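Local coordinates for protein cellulase (Bacillus sp. BG-CS10, PDB 5E09) that probably hydrolyses cellulose as a salt-adapted family 5 endoglucanase, its TIM-barrel catalytic domain being joined to an X2-type and a family 46 carbohydrate-binding module, at residues A[164-167]-A[168-171]; A[205-208]-A[209-213]; A[378-382]-A[383-387]. All coordinates share one frame; numbering follows the deposited sequence.

Interaction 1 of 3, residues A[164-167]-A[168-171]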
# COMPACT_ATOMS: atom_id res chain seq x y z
N HIS A 164 -25.70 -6.45 -4.69
CA HIS A 164 -25.28 -6.96 -5.99
C HIS A 164 -26.15 -6.39 -7.09
O HIS A 164 -25.65 -5.98 -8.15
CB HIS A 164 -25.35 -8.49 -6.02
CG HIS A 164 -24.53 -9.16 -4.97
ND1 HIS A 164 -23.19 -8.91 -4.80
CD2 HIS A 164 -24.86 -10.09 -4.04
CE1 HIS A 164 -22.73 -9.65 -3.81
NE2 HIS A 164 -23.72 -10.37 -3.33
N ALA A 165 -27.45 -6.34 -6.84
CA ALA A 165 -28.36 -5.76 -7.82
C ALA A 165 -28.03 -4.29 -8.09
O ALA A 165 -28.00 -3.85 -9.25
CB ALA A 165 -29.79 -5.91 -7.37
N PHE A 166 -27.77 -3.54 -7.03
CA PHE A 166 -27.42 -2.12 -7.15
C PHE A 166 -26.16 -1.90 -7.97
O PHE A 166 -26.12 -1.02 -8.84
CB PHE A 166 -27.23 -1.48 -5.77
CG PHE A 166 -28.49 -1.39 -4.95
CD1 PHE A 166 -29.74 -1.37 -5.56
CD2 PHE A 166 -28.43 -1.33 -3.56
CE1 PHE A 166 -30.89 -1.29 -4.81
CE2 PHE A 166 -29.58 -1.25 -2.80
CZ PHE A 166 -30.82 -1.23 -3.43
N LEU A 167 -25.13 -2.70 -7.70
CA LEU A 167 -23.88 -2.55 -8.43
C LEU A 167 -24.09 -2.89 -9.89
O LEU A 167 -23.57 -2.21 -10.77
CB LEU A 167 -22.78 -3.43 -7.83
CG LEU A 167 -21.43 -3.35 -8.56
CD1 LEU A 167 -21.00 -1.90 -8.77
CD2 LEU A 167 -20.37 -4.11 -7.81
N GLU A 168 -24.87 -3.94 -10.16
CA GLU A 168 -25.12 -4.30 -11.55
C GLU A 168 -25.89 -3.20 -12.28
O GLU A 168 -25.64 -2.93 -13.46
CB GLU A 168 -25.87 -5.63 -11.66
CG GLU A 168 -26.10 -6.05 -13.10
CD GLU A 168 -26.12 -7.56 -13.28
OE1 GLU A 168 -26.10 -8.29 -12.27
OE2 GLU A 168 -26.14 -8.02 -14.45
N GLU A 169 -26.81 -2.54 -11.58
CA GLU A 169 -27.57 -1.45 -12.19
C GLU A 169 -26.69 -0.23 -12.45
O GLU A 169 -26.84 0.43 -13.48
CB GLU A 169 -28.76 -1.06 -11.30
CG GLU A 169 -29.85 -2.12 -11.24
CD GLU A 169 -30.73 -2.00 -10.01
OE1 GLU A 169 -30.88 -0.87 -9.48
OE2 GLU A 169 -31.28 -3.03 -9.56
N LEU A 170 -25.78 0.07 -11.53
CA LEU A 170 -24.84 1.17 -11.74
C LEU A 170 -23.94 0.88 -12.93
O LEU A 170 -23.75 1.73 -13.80
CB LEU A 170 -24.00 1.40 -10.49
CG LEU A 170 -24.71 2.05 -9.30
CD1 LEU A 170 -23.74 2.17 -8.15
CD2 LEU A 170 -25.26 3.41 -9.68
N ASN A 171 -23.38 -0.33 -12.97
CA ASN A 171 -22.47 -0.72 -14.03
C ASN A 171 -23.16 -0.71 -15.39
O ASN A 171 -22.61 -0.21 -16.37
CB ASN A 171 -21.87 -2.11 -13.73
CG ASN A 171 -20.76 -2.06 -12.69
OD1 ASN A 171 -20.13 -1.02 -12.50
ND2 ASN A 171 -20.52 -3.18 -12.01
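E169 reaches back along helix 161-181 to the turn that holds A165 and F166. This helix links strands 142-145 and 190-193 on the outside of the TIM barrel. The E169 chain leaves with CG beside its own backbone N (chi1 -69°) and then runs extended, a course that lays it alongside the phenyl group of F166, both pointing the same way. The carboxylate comes to the edge of the ring, OE1 standing 4.1 Å from F166 CD1, with the two planes 81° apart. On the way the chain crosses the A165 carbonyl, where E169 CG packs 3.2 Å from A165 O. The carboxylate is gripped from outside this turn by the hydroxyl of Y117, hydrogen-bonded to OE1, while F166 meets F152 edge-to-face. Shortening E169 to an alanine is likely to leave the Y117 hydroxyl without this acceptor and strip the carboxylate from the edge of the F166 ring.

The main chain beneath is a regular run of i to i+4 bonds, among them E169 N to A165 O at 2.9 Å. L170 lays its CG 3.4 Å from F166 O and sends its isobutyl group onto M113. On the barrel side, L167 and N171 cross at a slant, one turn apart. L167 carries CG anti to its backbone N (chi1 179°), which brings its CD1 branch up to the amide of N171. In that amide OD1 is hydrogen-bonded to S146 OG, and ND2 lies 3.5 Å from L167 CD1.

Interaction 2 of 3, residues A[205-208]-A[209-213]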
# COMPACT_ATOMS: atom_id res chain seq x y z
N ASN A 205 -17.58 -13.73 -9.37
CA ASN A 205 -18.60 -14.36 -10.21
C ASN A 205 -19.66 -13.38 -10.67
O ASN A 205 -20.07 -13.41 -11.82
CB ASN A 205 -19.26 -15.51 -9.47
CG ASN A 205 -18.36 -16.72 -9.36
OD1 ASN A 205 -17.48 -16.93 -10.20
ND2 ASN A 205 -18.56 -17.52 -8.31
N ARG A 206 -20.10 -12.51 -9.78
CA ARG A 206 -21.17 -11.57 -10.12
C ARG A 206 -20.70 -10.49 -11.09
O ARG A 206 -21.44 -10.09 -12.00
CB ARG A 206 -21.74 -10.94 -8.85
CG ARG A 206 -22.32 -12.00 -7.94
CD ARG A 206 -23.11 -11.40 -6.82
NE ARG A 206 -24.55 -11.58 -7.03
CZ ARG A 206 -25.28 -12.47 -6.37
NH1 ARG A 206 -24.72 -13.25 -5.45
NH2 ARG A 206 -26.58 -12.56 -6.61
N LEU A 207 -19.46 -10.02 -10.91
CA LEU A 207 -18.89 -9.12 -11.91
C LEU A 207 -18.82 -9.84 -13.26
O LEU A 207 -19.15 -9.27 -14.31
CB LEU A 207 -17.51 -8.64 -11.48
CG LEU A 207 -16.76 -7.86 -12.56
CD1 LEU A 207 -17.55 -6.65 -12.99
CD2 LEU A 207 -15.39 -7.45 -12.07
N HIS A 208 -18.39 -11.10 -13.22
CA HIS A 208 -18.30 -11.94 -14.41
C HIS A 208 -19.64 -12.02 -15.14
O HIS A 208 -19.72 -11.85 -16.36
CB HIS A 208 -17.81 -13.34 -14.01
CG HIS A 208 -17.41 -14.20 -15.18
ND1 HIS A 208 -17.20 -13.69 -16.43
CD2 HIS A 208 -17.19 -15.53 -15.26
CE1 HIS A 208 -16.86 -14.68 -17.25
NE2 HIS A 208 -16.85 -15.80 -16.56
N GLN A 209 -20.69 -12.26 -14.37
CA GLN A 209 -22.04 -12.35 -14.91
C GLN A 209 -22.47 -11.02 -15.52
O GLN A 209 -23.02 -10.99 -16.62
CB GLN A 209 -23.02 -12.80 -13.82
CG GLN A 209 -24.45 -13.03 -14.31
CD GLN A 209 -24.52 -14.00 -15.49
OE1 GLN A 209 -25.25 -13.76 -16.45
NE2 GLN A 209 -23.76 -15.09 -15.42
N THR A 210 -22.21 -9.92 -14.82
CA THR A 210 -22.50 -8.60 -15.36
C THR A 210 -21.84 -8.40 -16.73
O THR A 210 -22.45 -7.89 -17.67
CB THR A 210 -22.03 -7.47 -14.42
OG1 THR A 210 -22.69 -7.60 -13.15
CG2 THR A 210 -22.34 -6.10 -15.02
N MSE A 211 -20.58 -8.81 -16.82
CA MSE A 211 -19.82 -8.64 -18.05
C MSE A 211 -20.37 -9.50 -19.18
O MSE A 211 -20.48 -9.03 -20.31
CB MSE A 211 -18.35 -8.94 -17.81
CG MSE A 211 -17.71 -7.82 -17.03
SE MSE A 211 -15.80 -7.94 -16.72
CE MSE A 211 -15.54 -6.07 -16.25
N LYS A 212 -20.72 -10.74 -18.87
CA LYS A 212 -21.34 -11.60 -19.87
C LYS A 212 -22.64 -10.98 -20.37
O LYS A 212 -22.93 -11.01 -21.56
CB LYS A 212 -21.58 -13.01 -19.31
CG LYS A 212 -20.34 -13.90 -19.41
CD LYS A 212 -20.65 -15.37 -19.13
CE LYS A 212 -20.68 -15.68 -17.64
NZ LYS A 212 -20.76 -17.15 -17.39
N ASP A 213 -23.41 -10.38 -19.45
CA ASP A 213 -24.63 -9.67 -19.80
C ASP A 213 -24.39 -8.53 -20.78
O ASP A 213 -25.10 -8.38 -21.78
CB ASP A 213 -25.32 -9.12 -18.55
CG ASP A 213 -26.66 -8.46 -18.85
OD1 ASP A 213 -27.07 -8.44 -20.03
OD2 ASP A 213 -27.30 -7.97 -17.89
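H208 holds its imidazole with CG anti to the backbone N (chi1 -168°), while K212, one turn on, starts with CG beside its own N (chi1 -84°) and then folds at chi3 (-83°). The two torsion sets bring the lysine chain over the flat of the ring. K212 CE sits 4.0 Å from the centroid of the H208 ring, almost straight above its centre, in a CH-pi contact made by the methylene next to the ammonium group. The ammonium stays on the same side of the ring, displaced toward NE2, with K212 NZ 4.2 Å from H208 NE2, a proximity that would probably disfavour a protonated imidazole.

Both residues belong to helix 201-214, the helical link of the beta-alpha-beta unit between strands 190-193 and 219-225 of the TIM barrel. H208 also leans on T259 of helix 243-261 and on I265 of the following loop. The barrel-facing side of the helix is apolar: L207 and M211, a selenomethionine, meet through their ends, with L207 CD1 3.9 Å from M211 CE, and both rest on L192 of strand 190-193. M211 CG also packs 3.4 Å from L207 O.

The backbone carries unbroken i to i+4 bonds, such as K212 N to H208 O at 2.9 Å. R206 O receives the amide of T210 at 2.9 Å, and T210 OG1 lies 3.0 Å from the same oxygen.

Interaction 3 of 3, residues A[378-382]-A[383-387]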
# COMPACT_ATOMS: atom_id res chain seq x y z
N ASP A 378 32.61 0.24 -3.34
CA ASP A 378 33.83 -0.56 -3.44
C ASP A 378 33.57 -2.03 -3.11
O ASP A 378 33.04 -2.34 -2.04
CB ASP A 378 34.91 -0.00 -2.52
CG ASP A 378 35.34 1.41 -2.90
OD1 ASP A 378 35.26 1.75 -4.10
OD2 ASP A 378 35.77 2.16 -2.00
N SER A 379 33.96 -2.92 -4.01
CA SER A 379 33.76 -4.35 -3.82
C SER A 379 34.51 -4.87 -2.60
O SER A 379 35.62 -4.42 -2.29
CB SER A 379 34.19 -5.13 -5.06
OG SER A 379 33.40 -4.77 -6.18
N LEU A 380 33.90 -5.81 -1.89
CA LEU A 380 34.55 -6.43 -0.74
C LEU A 380 35.33 -7.65 -1.19
O LEU A 380 35.16 -8.13 -2.31
CB LEU A 380 33.53 -6.81 0.33
CG LEU A 380 32.90 -5.64 1.08
CD1 LEU A 380 32.04 -6.14 2.24
CD2 LEU A 380 33.98 -4.68 1.58
N ALA A 381 36.19 -8.14 -0.32
CA ALA A 381 37.09 -9.23 -0.66
C ALA A 381 36.47 -10.60 -0.42
O ALA A 381 36.01 -10.90 0.69
CB ALA A 381 38.38 -9.11 0.13
N LEU A 382 36.47 -11.42 -1.45
CA LEU A 382 36.14 -12.83 -1.30
C LEU A 382 37.10 -13.50 -0.33
O LEU A 382 38.31 -13.33 -0.42
CB LEU A 382 36.20 -13.53 -2.65
CG LEU A 382 35.05 -13.15 -3.58
CD1 LEU A 382 35.26 -13.71 -4.98
CD2 LEU A 382 33.78 -13.70 -2.97
N GLY A 383 36.60 -14.26 0.64
CA GLY A 383 37.48 -15.00 1.53
C GLY A 383 38.31 -14.28 2.57
O GLY A 383 39.09 -14.90 3.30
N GLU A 384 38.19 -12.95 2.58
CA GLU A 384 38.88 -12.08 3.54
C GLU A 384 37.85 -11.19 4.23
O GLU A 384 38.05 -10.73 5.35
CB GLU A 384 39.93 -11.22 2.83
CG GLU A 384 41.01 -12.02 2.13
CD GLU A 384 41.79 -12.90 3.08
OE1 GLU A 384 41.48 -12.90 4.29
OE2 GLU A 384 42.72 -13.60 2.62
N ASP A 385 36.74 -10.98 3.53
CA ASP A 385 35.61 -10.16 3.97
C ASP A 385 34.27 -10.91 4.02
O ASP A 385 33.40 -10.58 4.82
CB ASP A 385 35.48 -8.91 3.09
CG ASP A 385 36.71 -8.03 3.13
OD1 ASP A 385 37.66 -8.38 3.86
OD2 ASP A 385 36.72 -6.99 2.45
N TYR A 386 34.10 -11.93 3.17
CA TYR A 386 32.87 -12.71 3.16
C TYR A 386 32.97 -14.04 2.41
O TYR A 386 33.83 -14.23 1.57
CB TYR A 386 31.73 -11.88 2.57
CG TYR A 386 31.79 -11.66 1.07
CD1 TYR A 386 32.52 -10.61 0.53
CD2 TYR A 386 31.09 -12.49 0.20
CE1 TYR A 386 32.56 -10.39 -0.84
CE2 TYR A 386 31.13 -12.29 -1.17
CZ TYR A 386 31.86 -11.24 -1.68
OH TYR A 386 31.90 -11.04 -3.04
N GLU A 387 32.05 -14.95 2.73
CA GLU A 387 31.98 -16.26 2.09
C GLU A 387 30.53 -16.59 1.73
O GLU A 387 29.60 -16.03 2.32
CB GLU A 387 32.54 -17.36 3.00
CG GLU A 387 33.83 -17.01 3.74
CD GLU A 387 34.22 -18.06 4.78
OE1 GLU A 387 33.50 -19.07 4.90
OE2 GLU A 387 35.24 -17.87 5.48
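A381 is clasped by D385 through backbone and side chain together. The amide of A381 gives a nearly straight bond (168°) to D385 OD2 at 3.0 Å, arriving from above the carboxylate plane and well out of it. In return, D385 N binds A381 O at 2.9 Å, and Y386 N adds a weak, bent bond of 3.3 Å to the same carbonyl oxygen. The carboxylate also lies against apolar groups: L380 crosses it at about a right angle, its CD2 3.7 Å from D385 OD2.

The phenol of Y386 approaches A381 from a different direction, roughly perpendicular to that of the carboxylate. Its CG is set between the backbone N and the carbonyl carbon (chi1 73°), which turns the ring back under 380-382. L380 O meets it at the edge, and L380 CB packs 3.9 Å from Y386 CE1. L382 reaches the far end of the ring, with CD2 3.4 Å from Y386 CZ.

What positions these groups is the chain reversal at L382-G383, a type II beta turn over residues 381-384 with G383 at positive phi. G383 N ties the turn to the next strand by bonding to Y386 O at 2.9 Å, and L382 and Y386 form a single beta bridge. Y386 is backed by L373 of strand 370-375 and by L393 and M395 of strand 392-395, so its ring lies between both sheets of the module. The segment carries the chain from edge strand 378-379 of one sheet to edge strand 386-389 of the other, a crossing characteristic of the immunoglobulin-like beta-sandwich expected for an X2 module.

In the fold
Interactions 1 and 2 lie on successive outer helices of the catalytic barrel, with centres about 11 Å apart. The helices touch: H164 packs on R206 and E168 on T210, and the like-charged E168 and D213 come close. N171 of one and L207 and M211 of the other touch strand 190-193, while the outer sides differ: carboxylate beside phenyl in interaction 1, lysine over imidazole in interaction 2. Interaction 3 is a surface contact in the X2-type module, its centre about 62 Å from that of interaction 1 and 58 Å from that of interaction 2. Instead of repeating helical bonds it uses a side-chain carboxylate and a type II turn, and its single buried residue, Y386, packs between two sheets.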